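Local coordinates for endopolygalacturonase (Chondrostereum purpureum, PDB 1K5C), which probably hydrolyses the alpha-1,4-glycosidic links between galacturonate units inside polygalacturonic acid chains, as a member of glycoside hydrolase family 28, at residues A11-C17 / L33-D38; T21-V27 / A46-A52; D265-T271 / T297-N302; G301-W307 / S324-T330. All blocks are in the same frame, centred on the assembly; numbering follows the deposited sequence.

The chain is a right-handed parallel beta-helix, and the four contacts fall at its two ends. Contacts 1 and 2 lie at the N-terminal end, with centres about 15 Å apart; they meet in the helix interior, where Leu33 of contact 1 packs on Phe25, Val27 and Ile49 of contact 2. Contacts 3 and 4 pair near the C-terminus, about 12 Å between centres; they share Gly301 and Asn302 and touch through Cys300. The two pairs are about 46 to 49 Å apart between centres. Contact 3 comes nearest the substrate site: the side chain of Asp265 is about 4 Å from that of the galacturonate-binding Arg226, whereas the side chain of Trp307 in contact 4 is about 12 Å from that of Arg226.

Contact 1: residues A11-C17 / L33-D38; sequences AKDIAGC and LVLNPD
The irregular segment 11-17 lies over the edge of strand 33-35 and the extended residues that follow it, with CA atoms 5.8 Å apart at Ala11-Leu35 and 6.0 Å at Ala15-Asp38. Two apolar bumps fill the hollows. Ala11 CB sits between Leu33 CD1 (3.7 Å) and Leu35 CD2 (3.8 Å), and is 3.4 Å from Val34 O. Ile14, chi1 p and chi2 t, puts CD1 4.0 Å from Leu35 CD2 and 3.7 Å from Pro37 CA. A type II turn, Ile14 to Cys17, then carries Gly16 at positive phi (104°), and its N donates to Asp38 OD1 at 3.0 Å. Two waters occupy the gaps: one bridges Ala11 O (2.8 Å) and Asn36 N (2.9 Å), the other joins Ile14 O, Cys17 O and Asp38 N, each at 2.8 Å. The segment thus covers the outer edge of the sheet, where strand 33-35 is the outermost strand. The Cys3-Cys17 disulfide ties it to the N-terminus, Ala11 and Ile14 also touch Val5 of strand 4-5, and strand 33-35 pairs onward with strand 61-65.

Contact 2: residues T21-V27 / A46-A52; sequences TLNGFTV and AGDITFA
Ala46 opens segment 46-52, its N donating to Leu22 O at 2.8 Å. At Gly47 the backbones close to 3.7 Å between the CA atoms of Gly24 and Gly47; a CB on either glycine would clash with the facing backbone. Asp48 O accepts a weak bond from Phe25 N (3.2 Å), while Asp48 OD1 accepts from Ile76 N of the following coil. Ile49, chi1 m and chi2 t, pairs in parallel with Phe25 and packs CD1 on Leu22 CG (3.6 Å) and CG2 on Val27 CG2 (3.7 Å). Here two successive coils of the parallel beta-helix stack, strands 25-27 and 49-51 running 4.6 Å apart at 29°, with Phe25, Val27, Ile49 and Phe51 on one face and Thr26 and Thr50 on the other. Thr50 N donates to Phe25 O (3.1 Å), and Thr50 O accepts from Val27 N (2.8 Å). Phe51, chi1 m, offers its ring face to Val27 CG2, a CH-pi contact 4.0 Å from the centroid. Ala52 N donates to Val27 O at 3.1 Å.

Contact 3: residues D265-T271 / T297-N302; sequences DVGNPGT and TVECGN
Two hydrogen bonds, well separated along the segments, hold the irregular residues 265-271 over the end of strand 294-299. At one, Glu299, with chi1 t and chi2 p, points toward the loop, and its OE2 accepts from Gly267 N at 2.8 Å; Gly267 has phi/psi of 103/129°, a conformation suited to glycine. At the other, Asn302 ND2, reached with chi1 t, donates to Thr271 O at 2.9 Å. Gln260 OE1 takes the backbone NH of Asn302, and Arg231 binds the carbonyls of Gly267 and Asn268. Between the two bonds, Pro269 CB lies 3.5 Å from Gly301 N, and Gly270 O makes a CA-H...O contact with Gly301 CA at 3.3 Å. The CA atoms of Thr271 and Gly301 are 4.7 Å apart, and a side chain on Gly301 would clash with the loop. Val266 CB covers Glu299 CD at 3.7 Å. Asp265 forms a salt bridge with Lys253 and lies beside the galacturonate-binding Arg226. The loop thus joins strands 254-259 and 275-280 across one coil of the beta-helix, lying against strand 294-299 of the next.

Contact 4: residues G301-W307 / S324-T330; sequences GNCSGNW and SDKAKIT
The strongest polar links across the segments are Lys328 NZ to Asn306 OD1 (2.7 Å) and a parallel backbone network: Lys328 N to Gly305 O (2.9 Å), Trp307 N to Lys328 O (2.8 Å) and Thr330 N to Trp307 O (2.9 Å). The register pairs Asn306 with Lys328 and Trp307 with Ile329, CA atoms 5.0 and 4.7 Å apart. Upstream, a type II' turn from Ser324 to Ala327, with Asp325 at phi/psi 57/-126°, brings Asp325 OD2 to Cys303 N (3.0 Å). The same oxygen forms a salt bridge with Lys326 NZ (2.8 Å), and Ser324 OG donates to Ala327 O (2.7 Å) across the turn. Gly305, at phi 108°, lies between strands 303-304 and 306-315; a water joins its N (2.8 Å) to Lys326 O (3.3 Å). Outward from these bonds, Trp307, chi1 m and chi2 16°, donates from NE1 to Ser304 O (2.8 Å) and presents its ring face to Ala327 CB, which stands 3.7 Å from the five-membered-ring centroid, a CH-pi contact. Trp307 CE3 also meets Ile329 CG1 at 3.8 Å, and Cys303 CB lies 4.0 Å from Ala327 CB. Stacking of consecutive coils in this way is characteristic of a parallel beta-helix, here at its C-terminal end. Strand 303-304 pairs on its other side with strand 275-280, whose Val278 touches Trp307, and the Cys300-Cys303 disulfide bridges the bend from strand 294-299.

Contact 1: residues A11-C17 / L33-D38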
loop_
_atom_site.group_PDB
_atom_site.type_symbol
_atom_site.label_atom_id
_atom_site.label_comp_id
_atom_site.label_asym_id
_atom_site.label_seq_id
_atom_site.Cartn_x
_atom_site.Cartn_y
_atom_site.Cartn_z
ATOM N N ALA A 11 17.172 -20.071 9.916
ATOM C CA ALA A 11 17.164 -18.640 9.687
ATOM C C ALA A 11 17.936 -17.849 10.690
ATOM O O ALA A 11 18.440 -16.810 10.347
ATOM C CB ALA A 11 15.710 -18.165 9.650
ATOM N N LYS A 12 18.048 -18.406 11.903
ATOM C CA LYS A 12 18.787 -17.688 12.929
ATOM C C LYS A 12 20.278 -17.817 12.762
ATOM O O LYS A 12 20.992 -17.159 13.556
ATOM C CB LYS A 12 18.312 -18.196 14.310
ATOM C CG LYS A 12 18.939 -19.494 14.681
ATOM C CD LYS A 12 18.207 -20.364 15.714
ATOM C CE LYS A 12 19.049 -21.574 16.119
ATOM N NZ LYS A 12 19.696 -22.171 14.914
ATOM N N ASP A 13 20.751 -18.679 11.843
ATOM C CA ASP A 13 22.176 -18.966 11.739
ATOM C C ASP A 13 22.860 -18.332 10.532
ATOM O O ASP A 13 23.806 -18.927 10.034
ATOM C CB ASP A 13 22.362 -20.496 11.663
ATOM C CG ASP A 13 22.095 -21.131 13.014
ATOM O OD1 ASP A 13 22.613 -20.564 14.010
ATOM O OD2 ASP A 13 21.439 -22.187 12.959
ATOM N N ILE A 14 22.405 -17.192 10.070
ATOM C CA ILE A 14 22.999 -16.543 8.902
ATOM C C ILE A 14 24.007 -15.458 9.225
ATOM O O ILE A 14 24.552 -14.854 8.260
ATOM C CB ILE A 14 21.922 -16.024 7.920
ATOM C CG1 ILE A 14 21.089 -14.923 8.531
ATOM C CG2 ILE A 14 21.034 -17.145 7.386
ATOM C CD1 ILE A 14 20.190 -14.164 7.549
ATOM N N ALA A 15 24.330 -15.199 10.493
ATOM C CA ALA A 15 25.324 -14.158 10.771
ATOM C C ALA A 15 26.642 -14.533 10.235
ATOM O O ALA A 15 27.108 -15.712 10.421
ATOM C CB ALA A 15 25.375 -13.929 12.313
ATOM N N GLY A 16 27.280 -13.631 9.523
ATOM C CA GLY A 16 28.550 -13.872 8.876
ATOM C C GLY A 16 28.453 -14.067 7.401
ATOM O O GLY A 16 29.465 -13.927 6.697
ATOM N N CYS A 17 27.223 -14.401 6.918
ATOM C CA CYS A 17 27.036 -14.610 5.493
ATOM C C CYS A 17 26.823 -13.319 4.738
ATOM O O CYS A 17 25.939 -12.531 5.083
ATOM C CB CYS A 17 25.763 -15.456 5.253
ATOM S SG CYS A 17 25.740 -17.047 6.118
ATOM N N LEU A 33 9.120 -16.864 10.297
ATOM C CA LEU A 33 10.404 -16.857 9.558
ATOM C C LEU A 33 10.984 -15.473 9.699
ATOM O O LEU A 33 10.425 -14.517 9.188
ATOM C CB LEU A 33 10.147 -17.264 8.120
ATOM C CG LEU A 33 11.421 -17.226 7.216
ATOM C CD1 LEU A 33 12.514 -18.151 7.804
ATOM C CD2 LEU A 33 11.068 -17.658 5.812
ATOM N N VAL A 34 12.096 -15.393 10.427
ATOM C CA VAL A 34 12.742 -14.109 10.751
ATOM C C VAL A 34 14.175 -14.141 10.240
ATOM O O VAL A 34 14.956 -15.006 10.589
ATOM C CB VAL A 34 12.725 -13.873 12.261
ATOM C CG1 VAL A 34 13.449 -12.567 12.642
ATOM C CG2 VAL A 34 11.247 -13.792 12.760
ATOM N N LEU A 35 14.508 -13.142 9.401
ATOM C CA LEU A 35 15.857 -13.011 8.871
ATOM C C LEU A 35 16.442 -11.670 9.271
ATOM O O LEU A 35 15.843 -10.624 9.003
ATOM C CB LEU A 35 15.873 -13.130 7.333
ATOM C CG LEU A 35 15.445 -14.483 6.767
ATOM C CD1 LEU A 35 15.134 -14.378 5.278
ATOM C CD2 LEU A 35 16.513 -15.557 7.051
ATOM N N ASN A 36 17.655 -11.735 9.874
ATOM C CA ASN A 36 18.402 -10.539 10.260
ATOM C C ASN A 36 19.772 -10.606 9.581
ATOM O O ASN A 36 20.775 -10.993 10.219
ATOM C CB ASN A 36 18.575 -10.446 11.788
ATOM C CG ASN A 36 17.249 -10.163 12.453
ATOM O OD1 ASN A 36 16.614 -9.148 12.185
ATOM N ND2 ASN A 36 16.798 -11.056 13.332
ATOM N N PRO A 37 19.831 -10.340 8.286
ATOM C CA PRO A 37 21.110 -10.567 7.558
ATOM C C PRO A 37 22.149 -9.511 7.917
ATOM O O PRO A 37 21.859 -8.407 8.366
ATOM C CB PRO A 37 20.703 -10.451 6.077
ATOM C CG PRO A 37 19.210 -10.420 6.064
ATOM C CD PRO A 37 18.788 -9.875 7.389
ATOM N N ASP A 38 23.413 -9.907 7.645
ATOM C CA ASP A 38 24.530 -8.963 7.783
ATOM C C ASP A 38 24.313 -7.733 6.919
ATOM O O ASP A 38 23.647 -7.774 5.830
ATOM C CB ASP A 38 25.828 -9.619 7.311
ATOM C CG ASP A 38 26.419 -10.679 8.244
ATOM O OD1 ASP A 38 25.783 -11.073 9.199
ATOM O OD2 ASP A 38 27.574 -11.070 7.955
HETATM O O HOH W 1 18.634 -14.141 11.072
HETATM O O HOH W 2 23.745 -12.588 6.741
#

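Contact 2: residues T21-V27 / A46-A52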
loop_
_atom_site.group_PDB
_atom_site.type_symbol
_atom_site.label_atom_id
_atom_site.label_comp_id
_atom_site.label_asym_id
_atom_site.label_seq_id
_atom_site.Cartn_x
_atom_site.Cartn_y
_atom_site.Cartn_z
ATOM N N THR A 21 21.220 -18.021 0.736
ATOM C CA THR A 21 20.247 -18.637 -0.133
ATOM C C THR A 21 19.049 -19.066 0.690
ATOM O O THR A 21 19.220 -19.788 1.660
ATOM C CB THR A 21 20.852 -19.875 -0.831
ATOM O OG1 THR A 21 22.012 -19.436 -1.562
ATOM C CG2 THR A 21 19.856 -20.452 -1.825
ATOM N N LEU A 22 17.883 -18.588 0.291
ATOM C CA LEU A 22 16.646 -18.919 0.996
ATOM C C LEU A 22 15.982 -20.007 0.150
ATOM O O LEU A 22 15.411 -19.716 -0.913
ATOM C CB LEU A 22 15.834 -17.613 1.167
ATOM C CG LEU A 22 14.482 -17.764 1.828
ATOM C CD1 LEU A 22 14.630 -18.311 3.222
ATOM C CD2 LEU A 22 13.924 -16.303 1.829
ATOM N N ASN A 23 16.084 -21.262 0.604
ATOM C CA ASN A 23 15.438 -22.356 -0.114
ATOM C C ASN A 23 13.909 -22.342 0.127
ATOM O O ASN A 23 13.388 -21.626 0.974
ATOM C CB ASN A 23 16.053 -23.690 0.277
ATOM C CG ASN A 23 17.346 -24.044 -0.416
ATOM O OD1 ASN A 23 17.873 -23.225 -1.111
ATOM N ND2 ASN A 23 17.825 -25.301 -0.283
ATOM N N GLY A 24 13.225 -23.129 -0.689
ATOM C CA GLY A 24 11.746 -23.337 -0.504
ATOM C C GLY A 24 11.523 -24.366 0.609
ATOM O O GLY A 24 12.262 -25.324 0.805
ATOM N N PHE A 25 10.462 -24.092 1.399
ATOM C CA PHE A 25 10.035 -24.959 2.505
ATOM C C PHE A 25 8.705 -24.440 3.002
ATOM O O PHE A 25 8.220 -23.382 2.574
ATOM C CB PHE A 25 11.073 -25.042 3.657
ATOM C CG PHE A 25 11.507 -23.733 4.251
ATOM C CD1 PHE A 25 10.864 -23.183 5.377
ATOM C CD2 PHE A 25 12.587 -23.059 3.720
ATOM C CE1 PHE A 25 11.316 -22.000 5.936
ATOM C CE2 PHE A 25 13.042 -21.857 4.242
ATOM C CZ PHE A 25 12.400 -21.339 5.351
ATOM N N THR A 26 8.089 -25.226 3.907
ATOM C CA THR A 26 6.893 -24.781 4.610
ATOM C C THR A 26 7.260 -24.223 5.959
ATOM O O THR A 26 8.048 -24.839 6.708
ATOM C CB THR A 26 5.927 -25.942 4.799
ATOM O OG1 THR A 26 5.502 -26.350 3.496
ATOM C CG2 THR A 26 4.711 -25.541 5.612
ATOM N N VAL A 27 6.700 -23.061 6.314
ATOM C CA VAL A 27 6.753 -22.527 7.671
ATOM C C VAL A 27 5.602 -23.201 8.447
ATOM O O VAL A 27 4.425 -22.954 8.126
ATOM C CB VAL A 27 6.609 -21.004 7.652
ATOM C CG1 VAL A 27 6.472 -20.463 9.074
ATOM C CG2 VAL A 27 7.793 -20.394 6.911
ATOM N N ALA A 46 15.520 -19.307 -3.664
ATOM C CA ALA A 46 15.738 -20.454 -4.578
ATOM C C ALA A 46 14.534 -21.370 -4.585
ATOM O O ALA A 46 14.581 -22.403 -5.289
ATOM C CB ALA A 46 16.985 -21.237 -4.165
ATOM N N GLY A 47 13.480 -21.060 -3.854
ATOM C CA GLY A 47 12.239 -21.845 -3.861
ATOM C C GLY A 47 11.123 -21.010 -3.247
ATOM O O GLY A 47 11.344 -19.896 -2.794
ATOM N N ASP A 48 9.917 -21.590 -3.316
ATOM C CA ASP A 48 8.740 -20.927 -2.756
ATOM C C ASP A 48 8.590 -21.303 -1.275
ATOM O O ASP A 48 8.893 -22.443 -0.859
ATOM C CB ASP A 48 7.504 -21.389 -3.508
ATOM C CG ASP A 48 7.492 -21.020 -4.992
ATOM O OD1 ASP A 48 8.215 -20.076 -5.396
ATOM O OD2 ASP A 48 6.691 -21.664 -5.717
ATOM N N ILE A 49 8.082 -20.350 -0.486
ATOM C CA ILE A 49 7.863 -20.577 0.961
ATOM C C ILE A 49 6.376 -20.529 1.221
ATOM O O ILE A 49 5.715 -19.532 0.944
ATOM C CB ILE A 49 8.660 -19.564 1.795
ATOM C CG1 ILE A 49 10.184 -19.741 1.495
ATOM C CG2 ILE A 49 8.387 -19.789 3.281
ATOM C CD1 ILE A 49 11.052 -18.712 2.098
ATOM N N THR A 50 5.857 -21.643 1.712
ATOM C CA THR A 50 4.414 -21.803 1.985
ATOM C C THR A 50 4.174 -21.758 3.475
ATOM O O THR A 50 4.915 -22.400 4.244
ATOM C CB THR A 50 3.919 -23.128 1.367
ATOM O OG1 THR A 50 4.122 -23.085 -0.058
ATOM C CG2 THR A 50 2.422 -23.361 1.619
ATOM N N PHE A 51 3.142 -21.035 3.912
ATOM C CA PHE A 51 2.875 -20.869 5.350
ATOM C C PHE A 51 1.627 -21.675 5.693
ATOM O O PHE A 51 0.495 -21.370 5.259
ATOM C CB PHE A 51 2.658 -19.391 5.657
ATOM C CG PHE A 51 3.940 -18.602 5.520
ATOM C CD1 PHE A 51 4.502 -18.304 4.258
ATOM C CD2 PHE A 51 4.608 -18.130 6.669
ATOM C CE1 PHE A 51 5.679 -17.607 4.151
ATOM C CE2 PHE A 51 5.787 -17.392 6.541
ATOM C CZ PHE A 51 6.323 -17.137 5.273
ATOM N N ALA A 52 1.824 -22.762 6.461
ATOM C CA ALA A 52 0.686 -23.576 6.897
ATOM C C ALA A 52 -0.277 -22.727 7.693
ATOM O O ALA A 52 0.107 -21.748 8.370
ATOM C CB ALA A 52 1.213 -24.760 7.740
HETATM O O HOH W 3 2.635 -20.845 9.088
#

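Contact 3: residues D265-T271 / T297-N302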
loop_
_atom_site.group_PDB
_atom_site.type_symbol
_atom_site.label_atom_id
_atom_site.label_comp_id
_atom_site.label_asym_id
_atom_site.label_seq_id
_atom_site.Cartn_x
_atom_site.Cartn_y
_atom_site.Cartn_z
ATOM N N ASP A 265 -17.352 9.027 4.193
ATOM C CA ASP A 265 -16.842 9.766 3.035
ATOM C C ASP A 265 -16.985 11.291 3.237
ATOM O O ASP A 265 -16.017 12.012 2.877
ATOM C CB ASP A 265 -17.586 9.294 1.774
ATOM C CG ASP A 265 -17.328 7.862 1.372
ATOM O OD1 ASP A 265 -16.338 7.188 1.737
ATOM O OD2 ASP A 265 -18.216 7.360 0.590
ATOM N N VAL A 266 -18.083 11.741 3.758
ATOM C CA VAL A 266 -18.341 13.166 3.964
ATOM C C VAL A 266 -19.069 13.334 5.303
ATOM O O VAL A 266 -19.516 12.347 5.915
ATOM C CB VAL A 266 -19.165 13.755 2.813
ATOM C CG1 VAL A 266 -18.473 13.615 1.453
ATOM C CG2 VAL A 266 -20.531 13.106 2.707
ATOM N N GLY A 267 -19.184 14.609 5.695
ATOM C CA GLY A 267 -19.907 15.027 6.892
ATOM C C GLY A 267 -18.996 15.375 8.044
ATOM O O GLY A 267 -18.087 14.579 8.407
ATOM N N ASN A 268 -19.179 16.530 8.639
ATOM C CA ASN A 268 -18.495 16.960 9.860
ATOM C C ASN A 268 -17.027 16.576 9.727
ATOM O O ASN A 268 -16.504 15.922 10.623
ATOM C CB ASN A 268 -19.135 16.341 11.095
ATOM C CG ASN A 268 -18.716 16.659 12.521
ATOM O OD1 ASN A 268 -18.792 15.928 13.600
ATOM N ND2 ASN A 268 -18.235 17.902 12.676
ATOM N N PRO A 269 -16.315 17.046 8.677
ATOM C CA PRO A 269 -14.892 16.671 8.566
ATOM C C PRO A 269 -14.085 17.236 9.717
ATOM O O PRO A 269 -14.294 18.327 10.236
ATOM C CB PRO A 269 -14.479 17.239 7.202
ATOM C CG PRO A 269 -15.407 18.457 7.076
ATOM C CD PRO A 269 -16.772 17.910 7.582
ATOM N N GLY A 270 -13.070 16.463 10.098
ATOM C CA GLY A 270 -12.157 16.882 11.157
ATOM C C GLY A 270 -11.231 18.006 10.718
ATOM O O GLY A 270 -10.996 18.251 9.536
ATOM N N THR A 271 -10.664 18.617 11.749
ATOM C CA THR A 271 -9.767 19.762 11.530
ATOM C C THR A 271 -8.362 19.517 12.035
ATOM O O THR A 271 -7.497 20.407 11.936
ATOM C CB THR A 271 -10.328 21.033 12.215
ATOM O OG1 THR A 271 -10.388 20.708 13.629
ATOM C CG2 THR A 271 -11.666 21.381 11.628
ATOM N N THR A 297 -14.624 14.159 -5.143
ATOM C CA THR A 297 -15.111 14.836 -3.940
ATOM C C THR A 297 -13.895 15.195 -3.068
ATOM O O THR A 297 -13.026 14.341 -2.832
ATOM C CB THR A 297 -16.138 14.018 -3.160
ATOM O OG1 THR A 297 -17.376 14.124 -3.934
ATOM C CG2 THR A 297 -16.404 14.503 -1.734
ATOM N N VAL A 298 -13.894 16.442 -2.602
ATOM C CA VAL A 298 -12.940 16.935 -1.614
ATOM C C VAL A 298 -13.779 17.393 -0.422
ATOM O O VAL A 298 -14.652 18.252 -0.598
ATOM C CB VAL A 298 -12.108 18.109 -2.174
ATOM C CG1 VAL A 298 -11.232 18.696 -1.064
ATOM C CG2 VAL A 298 -11.279 17.637 -3.377
ATOM N N GLU A 299 -13.509 16.811 0.756
ATOM C CA GLU A 299 -14.246 17.119 1.992
ATOM C C GLU A 299 -13.230 17.483 3.066
ATOM O O GLU A 299 -12.740 16.641 3.805
ATOM C CB GLU A 299 -15.118 15.907 2.390
ATOM C CG GLU A 299 -15.909 16.154 3.678
ATOM C CD GLU A 299 -17.235 16.849 3.487
ATOM O OE1 GLU A 299 -17.542 17.317 2.390
ATOM O OE2 GLU A 299 -18.012 16.905 4.480
ATOM N N CYS A 300 -12.929 18.775 3.137
ATOM C CA CYS A 300 -11.923 19.304 4.055
ATOM C C CYS A 300 -12.573 20.034 5.221
ATOM O O CYS A 300 -13.389 20.942 5.019
ATOM C CB CYS A 300 -11.028 20.362 3.374
ATOM S SG CYS A 300 -9.850 19.691 2.177
ATOM N N GLY A 301 -12.110 19.702 6.445
ATOM C CA GLY A 301 -12.245 20.602 7.593
ATOM C C GLY A 301 -11.050 21.490 7.744
ATOM O O GLY A 301 -11.193 22.574 8.363
ATOM N N ASN A 302 -9.861 21.120 7.244
ATOM C CA ASN A 302 -8.677 21.943 7.410
ATOM C C ASN A 302 -7.699 21.588 6.271
ATOM O O ASN A 302 -6.992 20.562 6.349
ATOM C CB ASN A 302 -8.059 21.718 8.796
ATOM C CG ASN A 302 -6.862 22.621 9.048
ATOM O OD1 ASN A 302 -6.523 23.485 8.216
ATOM N ND2 ASN A 302 -6.231 22.432 10.219
#

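Contact 4: residues G301-W307 / S324-T330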
loop_
_atom_site.group_PDB
_atom_site.type_symbol
_atom_site.label_atom_id
_atom_site.label_comp_id
_atom_site.label_asym_id
_atom_site.label_seq_id
_atom_site.Cartn_x
_atom_site.Cartn_y
_atom_site.Cartn_z
ATOM N N GLY A 301 -12.110 19.702 6.445
ATOM C CA GLY A 301 -12.245 20.602 7.593
ATOM C C GLY A 301 -11.050 21.490 7.744
ATOM O O GLY A 301 -11.193 22.574 8.363
ATOM N N ASN A 302 -9.861 21.120 7.244
ATOM C CA ASN A 302 -8.677 21.943 7.410
ATOM C C ASN A 302 -7.699 21.588 6.271
ATOM O O ASN A 302 -6.992 20.562 6.349
ATOM C CB ASN A 302 -8.059 21.718 8.796
ATOM C CG ASN A 302 -6.862 22.621 9.048
ATOM O OD1 ASN A 302 -6.523 23.485 8.216
ATOM N ND2 ASN A 302 -6.231 22.432 10.219
ATOM N N CYS A 303 -7.707 22.404 5.217
ATOM C CA CYS A 303 -6.802 22.181 4.073
ATOM C C CYS A 303 -6.252 23.535 3.648
ATOM O O CYS A 303 -6.967 24.537 3.744
ATOM C CB CYS A 303 -7.547 21.585 2.869
ATOM S SG CYS A 303 -8.091 19.868 3.215
ATOM N N SER A 304 -5.006 23.539 3.163
ATOM C CA SER A 304 -4.317 24.751 2.802
ATOM C C SER A 304 -3.496 24.562 1.517
ATOM O O SER A 304 -3.078 23.441 1.165
ATOM C CB SER A 304 -3.340 25.174 3.914
ATOM O OG SER A 304 -4.074 25.694 5.030
ATOM N N GLY A 305 -3.186 25.684 0.875
ATOM C CA GLY A 305 -2.258 25.748 -0.238
ATOM C C GLY A 305 -2.967 26.002 -1.573
ATOM O O GLY A 305 -4.182 26.074 -1.684
ATOM N N ASN A 306 -2.092 26.157 -2.590
ATOM C CA ASN A 306 -2.556 26.343 -3.991
ATOM C C ASN A 306 -2.410 25.001 -4.661
ATOM O O ASN A 306 -1.318 24.602 -5.077
ATOM C CB ASN A 306 -1.692 27.387 -4.679
ATOM C CG ASN A 306 -1.897 28.758 -4.008
ATOM O OD1 ASN A 306 -3.027 29.227 -3.918
ATOM N ND2 ASN A 306 -0.830 29.327 -3.509
ATOM N N TRP A 307 -3.541 24.282 -4.709
ATOM C CA TRP A 307 -3.553 22.905 -5.255
ATOM C C TRP A 307 -3.687 23.034 -6.761
ATOM O O TRP A 307 -4.766 23.383 -7.295
ATOM C CB TRP A 307 -4.738 22.150 -4.663
ATOM C CG TRP A 307 -4.627 21.872 -3.185
ATOM C CD1 TRP A 307 -3.784 22.445 -2.262
ATOM C CD2 TRP A 307 -5.436 20.910 -2.478
ATOM N NE1 TRP A 307 -4.018 21.855 -0.988
ATOM C CE2 TRP A 307 -5.042 20.944 -1.107
ATOM C CE3 TRP A 307 -6.472 20.023 -2.847
ATOM C CZ2 TRP A 307 -5.654 20.132 -0.149
ATOM C CZ3 TRP A 307 -7.068 19.224 -1.885
ATOM C CH2 TRP A 307 -6.658 19.274 -0.543
ATOM N N SER A 324 -13.061 22.741 0.047
ATOM C CA SER A 324 -11.598 22.721 0.173
ATOM C C SER A 324 -11.042 23.579 1.264
ATOM O O SER A 324 -9.815 23.723 1.375
ATOM C CB SER A 324 -10.918 23.085 -1.162
ATOM O OG SER A 324 -11.152 24.409 -1.518
ATOM N N ASP A 325 -11.895 24.166 2.110
ATOM C CA ASP A 325 -11.422 24.970 3.235
ATOM C C ASP A 325 -10.541 26.100 2.728
ATOM O O ASP A 325 -10.963 26.864 1.856
ATOM C CB ASP A 325 -10.857 24.103 4.343
ATOM C CG ASP A 325 -10.466 24.900 5.575
ATOM O OD1 ASP A 325 -11.349 25.607 6.097
ATOM O OD2 ASP A 325 -9.293 24.815 5.999
ATOM N N LYS A 326 -9.328 26.245 3.239
ATOM C CA LYS A 326 -8.466 27.365 2.825
ATOM C C LYS A 326 -7.753 27.086 1.511
ATOM O O LYS A 326 -7.164 28.026 0.911
ATOM C CB LYS A 326 -7.401 27.633 3.913
ATOM C CG LYS A 326 -7.998 28.162 5.230
ATOM C CD LYS A 326 -6.970 28.180 6.329
ATOM C CE LYS A 326 -6.709 26.842 7.023
ATOM N NZ LYS A 326 -7.923 26.401 7.786
ATOM N N ALA A 327 -7.727 25.836 1.057
ATOM C CA ALA A 327 -7.003 25.501 -0.171
ATOM C C ALA A 327 -7.765 26.024 -1.379
ATOM O O ALA A 327 -9.013 26.070 -1.402
ATOM C CB ALA A 327 -6.825 23.994 -0.299
ATOM N N LYS A 328 -6.976 26.429 -2.379
ATOM C CA LYS A 328 -7.548 26.868 -3.675
ATOM C C LYS A 328 -7.199 25.834 -4.706
ATOM O O LYS A 328 -5.994 25.606 -4.947
ATOM C CB LYS A 328 -6.965 28.234 -4.071
ATOM C CG LYS A 328 -7.362 29.363 -3.103
ATOM C CD LYS A 328 -6.713 30.669 -3.562
ATOM C CE LYS A 328 -5.387 31.011 -2.911
ATOM N NZ LYS A 328 -4.381 31.582 -3.886
ATOM N N ILE A 329 -8.207 25.158 -5.298
ATOM C CA ILE A 329 -7.937 24.141 -6.317
ATOM C C ILE A 329 -8.095 24.753 -7.695
ATOM O O ILE A 329 -9.157 25.330 -8.019
ATOM C CB ILE A 329 -8.871 22.915 -6.128
ATOM C CG1 ILE A 329 -8.773 22.346 -4.717
ATOM C CG2 ILE A 329 -8.565 21.920 -7.225
ATOM C CD1 ILE A 329 -9.699 21.213 -4.391
ATOM N N THR A 330 -7.060 24.706 -8.519
ATOM C CA THR A 330 -7.031 25.218 -9.907
ATOM C C THR A 330 -7.011 23.998 -10.827
ATOM O O THR A 330 -6.081 23.203 -10.765
ATOM C CB THR A 330 -5.718 26.017 -10.143
ATOM O OG1 THR A 330 -5.688 27.158 -9.324
ATOM C CG2 THR A 330 -5.624 26.531 -11.565
HETATM O O HOH W 4 -4.025 28.180 1.881
#